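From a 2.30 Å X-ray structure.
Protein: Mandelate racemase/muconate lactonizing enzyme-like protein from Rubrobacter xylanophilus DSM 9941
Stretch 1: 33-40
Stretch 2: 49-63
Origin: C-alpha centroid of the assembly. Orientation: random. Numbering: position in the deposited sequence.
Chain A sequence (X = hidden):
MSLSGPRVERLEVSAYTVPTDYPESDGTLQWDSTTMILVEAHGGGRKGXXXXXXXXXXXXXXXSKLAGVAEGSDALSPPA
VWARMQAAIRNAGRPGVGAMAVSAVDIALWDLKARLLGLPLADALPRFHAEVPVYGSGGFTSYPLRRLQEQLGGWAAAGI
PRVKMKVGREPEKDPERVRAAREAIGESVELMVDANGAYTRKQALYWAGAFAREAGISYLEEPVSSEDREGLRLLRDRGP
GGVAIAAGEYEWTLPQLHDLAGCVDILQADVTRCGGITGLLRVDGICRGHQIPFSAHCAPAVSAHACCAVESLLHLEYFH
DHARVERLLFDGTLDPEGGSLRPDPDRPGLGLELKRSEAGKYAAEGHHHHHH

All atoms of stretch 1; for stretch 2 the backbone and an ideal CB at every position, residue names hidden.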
ATOM      1  N   SER A  33      38.847  24.811  -0.178  1.00 44.30           N
ATOM      2  CA  SER A  33      38.702  25.713   0.981  1.00 44.21           C
ATOM      3  C   SER A  33      37.361  25.555   1.691  1.00 44.10           C
ATOM      4  O   SER A  33      36.450  24.940   1.171  1.00 44.26           O
ATOM      5  CB  SER A  33      38.871  27.188   0.574  1.00 44.20           C
ATOM      6  OG  SER A  33      37.768  27.641  -0.160  1.00 40.69           O
ATOM      7  N   THR A  34      37.254  26.156   2.863  1.00 44.00           N
ATOM      8  CA  THR A  34      36.044  26.105   3.697  1.00 43.86           C
ATOM      9  C   THR A  34      35.689  27.491   4.172  1.00 42.81           C
ATOM     10  O   THR A  34      36.558  28.218   4.616  1.00 42.96           O
ATOM     11  CB  THR A  34      36.294  25.288   5.003  1.00 44.04           C
ATOM     12  OG1 THR A  34      36.765  23.985   4.667  1.00 43.30           O
ATOM     13  CG2 THR A  34      35.012  25.177   5.865  1.00 44.71           C
ATOM     14  N   THR A  35      34.407  27.833   4.131  1.00 41.83           N
ATOM     15  CA  THR A  35      33.950  29.082   4.685  1.00 40.58           C
ATOM     16  C   THR A  35      33.071  28.839   5.929  1.00 40.33           C
ATOM     17  O   THR A  35      32.056  28.153   5.849  1.00 40.43           O
ATOM     18  CB  THR A  35      33.207  29.908   3.638  1.00 39.89           C
ATOM     19  OG1 THR A  35      34.105  30.204   2.558  1.00 41.38           O
ATOM     20  CG2 THR A  35      32.722  31.173   4.246  1.00 39.51           C
ATOM     21  N   MET A  36      33.503  29.389   7.069  1.00 39.32           N
ATOM     22  CA  MET A  36      32.730  29.432   8.263  1.00 39.34           C
ATOM     23  C   MET A  36      32.037  30.773   8.442  1.00 39.35           C
ATOM     24  O   MET A  36      32.661  31.827   8.349  1.00 40.29           O
ATOM     25  CB  MET A  36      33.609  29.114   9.482  1.00 39.38           C
ATOM     26  CG  MET A  36      32.835  29.015  10.798  1.00 38.40           C
ATOM     27  SD  MET A  36      33.925  29.151  12.298  1.00 37.90           S
ATOM     28  CE  MET A  36      34.629  27.571  12.256  1.00 32.55           C
ATOM     29  N   ILE A  37      30.739  30.752   8.718  1.00 38.88           N
ATOM     30  CA  ILE A  37      30.065  31.989   9.029  1.00 38.17           C
ATOM     31  C   ILE A  37      29.828  31.990  10.530  1.00 39.12           C
ATOM     32  O   ILE A  37      29.322  31.012  11.061  1.00 39.36           O
ATOM     33  CB  ILE A  37      28.749  32.180   8.214  1.00 37.59           C
ATOM     34  CG1 ILE A  37      29.035  32.124   6.698  1.00 38.43           C
ATOM     35  CG2 ILE A  37      28.065  33.488   8.604  1.00 34.81           C
ATOM     36  CD1 ILE A  37      29.092  30.685   6.122  1.00 39.35           C
ATOM     37  N   LEU A  38      30.194  33.084  11.208  1.00 40.03           N
ATOM     38  CA  LEU A  38      30.241  33.077  12.661  1.00 41.26           C
ATOM     39  C   LEU A  38      29.287  34.120  13.205  1.00 41.81           C
ATOM     40  O   LEU A  38      29.322  35.276  12.769  1.00 42.67           O
ATOM     41  CB  LEU A  38      31.684  33.346  13.183  1.00 42.12           C
ATOM     42  CG  LEU A  38      31.762  33.394  14.753  1.00 42.79           C
ATOM     43  CD1 LEU A  38      31.718  31.988  15.437  1.00 37.83           C
ATOM     44  CD2 LEU A  38      32.956  34.191  15.164  1.00 43.06           C
ATOM     45  N   VAL A  39      28.411  33.710  14.114  1.00 41.67           N
ATOM     46  CA  VAL A  39      27.509  34.639  14.759  1.00 42.65           C
ATOM     47  C   VAL A  39      27.909  34.800  16.226  1.00 43.87           C
ATOM     48  O   VAL A  39      28.223  33.796  16.926  1.00 42.76           O
ATOM     49  CB  VAL A  39      26.016  34.166  14.623  1.00 43.84           C
ATOM     50  CG1 VAL A  39      25.027  35.088  15.362  1.00 41.27           C
ATOM     51  CG2 VAL A  39      25.638  34.017  13.136  1.00 41.97           C
ATOM     52  N   GLU A  40      27.944  36.054  16.681  1.00 44.97           N
ATOM     53  CA  GLU A  40      28.105  36.281  18.110  1.00 47.58           C
ATOM     54  C   GLU A  40      26.929  37.011  18.650  1.00 47.89           C
ATOM     55  O   GLU A  40      26.528  38.092  18.116  1.00 47.65           O
ATOM     56  CB  GLU A  40      29.408  36.994  18.465  1.00 47.97           C
ATOM     57  CG  GLU A  40      30.633  36.223  17.959  1.00 53.30           C
ATOM     58  CD  GLU A  40      31.930  36.795  18.538  1.00 60.13           C
ATOM     59  OE1 GLU A  40      31.841  37.937  19.041  1.00 63.60           O
ATOM     60  OE2 GLU A  40      33.008  36.125  18.506  1.00 58.37           O
ATOM     61  N   UNK A  49      28.597  32.196  21.028  1.00 47.30           N
ATOM     62  CA  UNK A  49      28.857  32.059  19.619  1.00 47.33           C
ATOM     63  C   UNK A  49      28.321  30.750  18.989  1.00 46.35           C
ATOM     64  O   UNK A  49      28.198  29.706  19.652  1.00 44.30           O
ATOM     65  CB  UNK A  49      30.367  32.156  19.393  1.00 47.33           C
ATOM     66  N   UNK A  50      27.943  30.871  17.715  1.00 45.65           N
ATOM     67  CA  UNK A  50      27.484  29.767  16.889  1.00 43.73           C
ATOM     68  C   UNK A  50      28.051  29.976  15.501  1.00 43.65           C
ATOM     69  O   UNK A  50      28.404  31.117  15.151  1.00 43.71           O
ATOM     70  CB  UNK A  50      25.957  29.673  16.862  1.00 43.73           C
ATOM     71  N   UNK A  51      28.166  28.904  14.709  1.00 41.92           N
ATOM     72  CA  UNK A  51      28.660  29.059  13.350  1.00 41.76           C
ATOM     73  C   UNK A  51      28.002  28.071  12.388  1.00 41.69           C
ATOM     74  O   UNK A  51      27.312  27.144  12.815  1.00 41.31           O
ATOM     75  CB  UNK A  51      30.179  28.882  13.323  1.00 41.76           C
ATOM     76  N   UNK A  52      28.224  28.268  11.087  1.00 41.35           N
ATOM     77  CA  UNK A  52      27.822  27.261  10.116  1.00 41.50           C
ATOM     78  C   UNK A  52      28.907  27.257   9.067  1.00 42.47           C
ATOM     79  O   UNK A  52      29.774  28.137   9.089  1.00 44.30           O
ATOM     80  CB  UNK A  52      26.443  27.541   9.515  1.00 41.50           C
ATOM     81  N   UNK A  53      28.931  26.256   8.198  1.00 42.17           N
ATOM     82  CA  UNK A  53      29.863  26.223   7.065  1.00 42.66           C
ATOM     83  C   UNK A  53      29.015  26.329   5.789  1.00 42.66           C
ATOM     84  O   UNK A  53      28.030  25.598   5.632  1.00 42.75           O
ATOM     85  CB  UNK A  53      30.717  24.953   7.070  1.00 42.66           C
ATOM     86  N   UNK A  54      29.365  27.235   4.889  1.00 42.86           N
ATOM     87  CA  UNK A  54      28.527  27.426   3.716  1.00 43.48           C
ATOM     88  C   UNK A  54      28.991  28.639   2.952  1.00 43.30           C
ATOM     89  O   UNK A  54      30.149  29.010   3.064  1.00 43.33           O
ATOM     90  CB  UNK A  54      27.055  27.569   4.107  1.00 43.48           C
ATOM     91  N   UNK A  55      28.089  29.258   2.180  1.00 42.88           N
ATOM     92  CA  UNK A  55      28.471  30.400   1.369  1.00 41.91           C
ATOM     93  C   UNK A  55      28.503  31.665   2.244  1.00 41.97           C
ATOM     94  O   UNK A  55      27.696  31.778   3.205  1.00 41.37           O
ATOM     95  CB  UNK A  55      27.506  30.572   0.194  1.00 41.91           C
ATOM     96  N   UNK A  56      29.404  32.613   1.910  1.00 41.10           N
ATOM     97  CA  UNK A  56      29.443  33.896   2.608  1.00 40.68           C
ATOM     98  C   UNK A  56      28.064  34.533   2.589  1.00 40.42           C
ATOM     99  O   UNK A  56      27.735  35.314   3.487  1.00 40.29           O
ATOM    100  CB  UNK A  56      30.474  34.832   1.975  1.00 40.68           C
ATOM    101  N   UNK A  57      27.258  34.239   1.564  1.00 39.55           N
ATOM    102  CA  UNK A  57      25.928  34.861   1.518  1.00 38.74           C
ATOM    103  C   UNK A  57      25.098  34.533   2.759  1.00 38.94           C
ATOM    104  O   UNK A  57      24.168  35.272   3.069  1.00 39.50           O
ATOM    105  CB  UNK A  57      25.179  34.407   0.264  1.00 38.74           C
ATOM    106  N   UNK A  58      25.444  33.460   3.485  1.00 38.79           N
ATOM    107  CA  UNK A  58      24.772  33.114   4.756  1.00 38.66           C
ATOM    108  C   UNK A  58      24.819  34.292   5.767  1.00 39.64           C
ATOM    109  O   UNK A  58      23.802  34.636   6.405  1.00 39.12           O
ATOM    110  CB  UNK A  58      25.428  31.876   5.370  1.00 38.66           C
ATOM    111  N   UNK A  59      25.988  34.953   5.862  1.00 39.90           N
ATOM    112  CA  UNK A  59      26.146  36.139   6.719  1.00 40.35           C
ATOM    113  C   UNK A  59      25.230  37.300   6.398  1.00 40.27           C
ATOM    114  O   UNK A  59      24.613  37.902   7.285  1.00 41.75           O
ATOM    115  CB  UNK A  59      27.592  36.633   6.636  1.00 40.35           C
ATOM    116  N   UNK A  60      25.093  37.601   5.120  1.00 40.33           N
ATOM    117  CA  UNK A  60      24.117  38.606   4.684  1.00 40.61           C
ATOM    118  C   UNK A  60      22.637  38.244   5.039  1.00 39.79           C
ATOM    119  O   UNK A  60      21.833  39.118   5.477  1.00 38.79           O
ATOM    120  CB  UNK A  60      24.247  38.795   3.171  1.00 40.61           C
ATOM    121  N   UNK A  61      22.274  36.955   4.867  1.00 38.12           N
ATOM    122  CA  UNK A  61      20.959  36.473   5.296  1.00 37.66           C
ATOM    123  C   UNK A  61      20.707  36.711   6.799  1.00 37.54           C
ATOM    124  O   UNK A  61      19.636  37.155   7.193  1.00 36.85           O
ATOM    125  CB  UNK A  61      20.830  34.982   4.980  1.00 37.66           C
ATOM    126  N   UNK A  62      21.675  36.363   7.640  1.00 38.58           N
ATOM    127  CA  UNK A  62      21.587  36.685   9.101  1.00 39.68           C
ATOM    128  C   UNK A  62      21.351  38.175   9.347  1.00 40.24           C
ATOM    129  O   UNK A  62      20.426  38.569  10.086  1.00 40.23           O
ATOM    130  CB  UNK A  62      22.868  36.257   9.819  1.00 39.68           C
ATOM    131  N   UNK A  63      22.173  39.017   8.706  1.00 41.99           N
ATOM    132  CA  UNK A  63      22.037  40.475   8.915  1.00 42.70           C
ATOM    133  C   UNK A  63      20.645  40.917   8.520  1.00 42.06           C
ATOM    134  O   UNK A  63      19.967  41.609   9.272  1.00 41.59           O
ATOM    135  CB  UNK A  63      23.084  41.252   8.114  1.00 42.70           C
TER

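Positions 49 to 53 run antiparallel to stretch 1; being an extended strand, their CB atoms alternate between the two faces: 49, 51 and 53 on the face of Met36, Leu38 and Glu40, and 50 and 52 on that of Ile37 and Val39.

At position 49 the ideal CB lies 4.2 Å from Leu38 CD1 and 4.3 Å from Glu40 CG. Extended angles and an apolar neighbor suit Leu, Ile, Val or Met. The residue is Leu49, whose CG packs 3.7 Å from Leu38 CD1.

Position 50 is held by its backbone: its N donates to Val39 O (3.0 Å) and its O accepts from Val39 N (2.8 Å). The ideal CB is 4.7 Å from Val39 O, so stretch 1 leaves room for a side chain, and its phi/psi of -141/157 is open to any residue but proline. Gly50 occupies it; nothing visible demands glycine.

At position 51 the ideal CB sits tightly against Ile37 O, at 3.2 Å. A long apolar or aromatic side chain could use the Met36 thioether nearby. Tyr51 takes chi1 p, and although its end leads away from stretch 1, Met36 CE lies over one face of its ring. Met36 SD is 4.5 Å from the ring centroid, in an oblique sulfur-aromatic contact.

Position 52 again pairs through its backbone, its N to Ile37 O (3.0 Å) and Ile37 N to its O (2.8 Å). Val, Ile or Thr would fit beside Ile37. In Thr52, CG2 approaches Ile37 CB at 4.1 Å, while OG1 is bonded elsewhere.

At position 53, CB points to the face that carries Met36, 4.5 Å from Thr34 CG2; a long side chain can reach the methyls of Thr34 and Met36. Tyr53 turns its ring back toward them: CD1 is 3.3 Å from Thr34 CG2, and CE1 is 3.8 Å from Met36 CE.

Position 54 donates its N to Thr35 O (3.0 Å). Its phi/psi of 171/-155 strongly favors glycine, and Gly54 is found, with Ile37 CD1 3.6 Å from its O.

Position 55 points away and precedes the turn that leads into a helix, where Asp, Ser, Thr or Asn commonly cap. Asp55 OD2 accepts from the backbone N of position 57 at 3.0 Å, a capping bond.

Position 56 points sideways, with Thr35 CG2 4.9 Å from its CB, so a modest apolar group suits. Val56 CG1 reaches to 4.0 Å from Thr35 CG2, and water 1 links Val56 N with Thr35 OG1.

Position 57 faces away, leaving the choice wide. Ser57 OG donates to Asp55 OD2 (2.6 Å).

At position 58, CB points at Ile37, favoring a compact apolar residue; Val58 CB lies 3.9 Å from Ile37 CG1.

Position 59 has its ideal CB 3.7 Å from Ile37 CG2, so a small residue such as Ala, Ser or Gly is easiest. It is Gly59.

Positions 60, 61 and 63 are out of reach of stretch 1, which sets no preference beyond helix-compatible residues; they are Arg60, Phe61 and Glu63, the first and last joined by a long salt bridge.

Position 62 points toward Val39, inviting an aliphatic; Val62 CG1 meets Val39 CG2 at 4.3 Å.

Stretch 2 49-63: LGYTYGDVSVGRFVE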
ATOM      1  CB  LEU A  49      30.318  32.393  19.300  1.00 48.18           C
ATOM      2  CG  LEU A  49      31.321  31.294  19.048  1.00 51.06           C
ATOM      3  CD1 LEU A  49      32.695  31.719  19.743  1.00 50.62           C
ATOM      4  CD2 LEU A  49      30.703  30.004  19.555  1.00 51.97           C
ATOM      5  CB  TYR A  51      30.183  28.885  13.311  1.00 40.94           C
ATOM      6  CG  TYR A  51      30.651  27.534  13.866  1.00 42.90           C
ATOM      7  CD1 TYR A  51      30.812  26.470  13.018  1.00 39.91           C
ATOM      8  CD2 TYR A  51      30.934  27.345  15.253  1.00 42.53           C
ATOM      9  CE1 TYR A  51      31.224  25.248  13.470  1.00 44.60           C
ATOM     10  CE2 TYR A  51      31.348  26.080  15.742  1.00 45.35           C
ATOM     11  CZ  TYR A  51      31.495  25.033  14.816  1.00 47.08           C
ATOM     12  OH  TYR A  51      31.919  23.764  15.161  1.00 47.58           O
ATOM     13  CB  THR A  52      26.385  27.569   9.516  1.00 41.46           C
ATOM     14  OG1 THR A  52      25.900  26.433   8.784  1.00 40.77           O
ATOM     15  CG2 THR A  52      26.380  28.863   8.642  1.00 36.59           C
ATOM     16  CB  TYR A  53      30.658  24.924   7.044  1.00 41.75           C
ATOM     17  CG  TYR A  53      31.550  24.772   8.249  1.00 45.41           C
ATOM     18  CD1 TYR A  53      32.779  25.446   8.312  1.00 46.90           C
ATOM     19  CD2 TYR A  53      31.177  23.984   9.328  1.00 46.72           C
ATOM     20  CE1 TYR A  53      33.604  25.340   9.403  1.00 46.10           C
ATOM     21  CE2 TYR A  53      32.009  23.854  10.444  1.00 47.61           C
ATOM     22  CZ  TYR A  53      33.233  24.540  10.460  1.00 48.38           C
ATOM     23  OH  TYR A  53      34.109  24.439  11.511  1.00 47.01           O
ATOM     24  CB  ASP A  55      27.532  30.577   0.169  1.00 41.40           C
ATOM     25  CG  ASP A  55      28.042  31.664  -0.806  1.00 43.01           C
ATOM     26  OD1 ASP A  55      29.178  31.506  -1.313  1.00 41.41           O
ATOM     27  OD2 ASP A  55      27.346  32.679  -1.005  1.00 39.74           O
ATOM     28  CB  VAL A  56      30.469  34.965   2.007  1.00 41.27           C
ATOM     29  CG1 VAL A  56      31.871  34.584   2.300  1.00 42.30           C
ATOM     30  CG2 VAL A  56      30.293  35.178   0.482  1.00 39.88           C
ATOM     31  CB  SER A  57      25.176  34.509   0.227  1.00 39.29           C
ATOM     32  OG  SER A  57      25.049  33.115   0.068  1.00 37.06           O
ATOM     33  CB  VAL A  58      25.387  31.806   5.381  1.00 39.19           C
ATOM     34  CG1 VAL A  58      24.904  31.567   6.825  1.00 38.61           C
ATOM     35  CG2 VAL A  58      25.108  30.588   4.496  1.00 37.81           C
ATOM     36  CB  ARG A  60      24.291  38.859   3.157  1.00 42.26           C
ATOM     37  CG  ARG A  60      23.492  40.088   2.688  1.00 48.89           C
ATOM     38  CD  ARG A  60      24.046  41.390   3.403  1.00 53.73           C
ATOM     39  NE  ARG A  60      23.056  42.459   3.467  1.00 56.59           N
ATOM     40  CZ  ARG A  60      22.868  43.369   2.507  1.00 59.91           C
ATOM     41  NH1 ARG A  60      23.597  43.335   1.371  1.00 59.55           N
ATOM     42  NH2 ARG A  60      21.944  44.322   2.682  1.00 57.86           N
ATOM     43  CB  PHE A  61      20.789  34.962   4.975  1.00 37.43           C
ATOM     44  CG  PHE A  61      19.343  34.485   5.016  1.00 37.64           C
ATOM     45  CD1 PHE A  61      18.606  34.334   3.847  1.00 34.57           C
ATOM     46  CD2 PHE A  61      18.719  34.178   6.245  1.00 38.37           C
ATOM     47  CE1 PHE A  61      17.235  33.888   3.893  1.00 35.09           C
ATOM     48  CE2 PHE A  61      17.390  33.729   6.299  1.00 34.87           C
ATOM     49  CZ  PHE A  61      16.645  33.586   5.113  1.00 34.06           C
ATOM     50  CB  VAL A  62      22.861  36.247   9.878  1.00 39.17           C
ATOM     51  CG1 VAL A  62      22.824  36.706  11.352  1.00 37.20           C
ATOM     52  CG2 VAL A  62      23.081  34.719   9.730  1.00 38.35           C
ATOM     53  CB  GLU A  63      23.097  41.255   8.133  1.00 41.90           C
ATOM     54  CG  GLU A  63      24.455  40.986   8.710  1.00 48.64           C
ATOM     55  CD  GLU A  63      25.628  41.338   7.770  1.00 56.55           C
ATOM     56  OE1 GLU A  63      25.432  41.838   6.624  1.00 61.06           O
ATOM     57  OE2 GLU A  63      26.774  41.070   8.186  1.00 60.92           O
TER
HETATM   58  O   HOH W   1      32.164  31.608   0.443  1.00 51.64           O
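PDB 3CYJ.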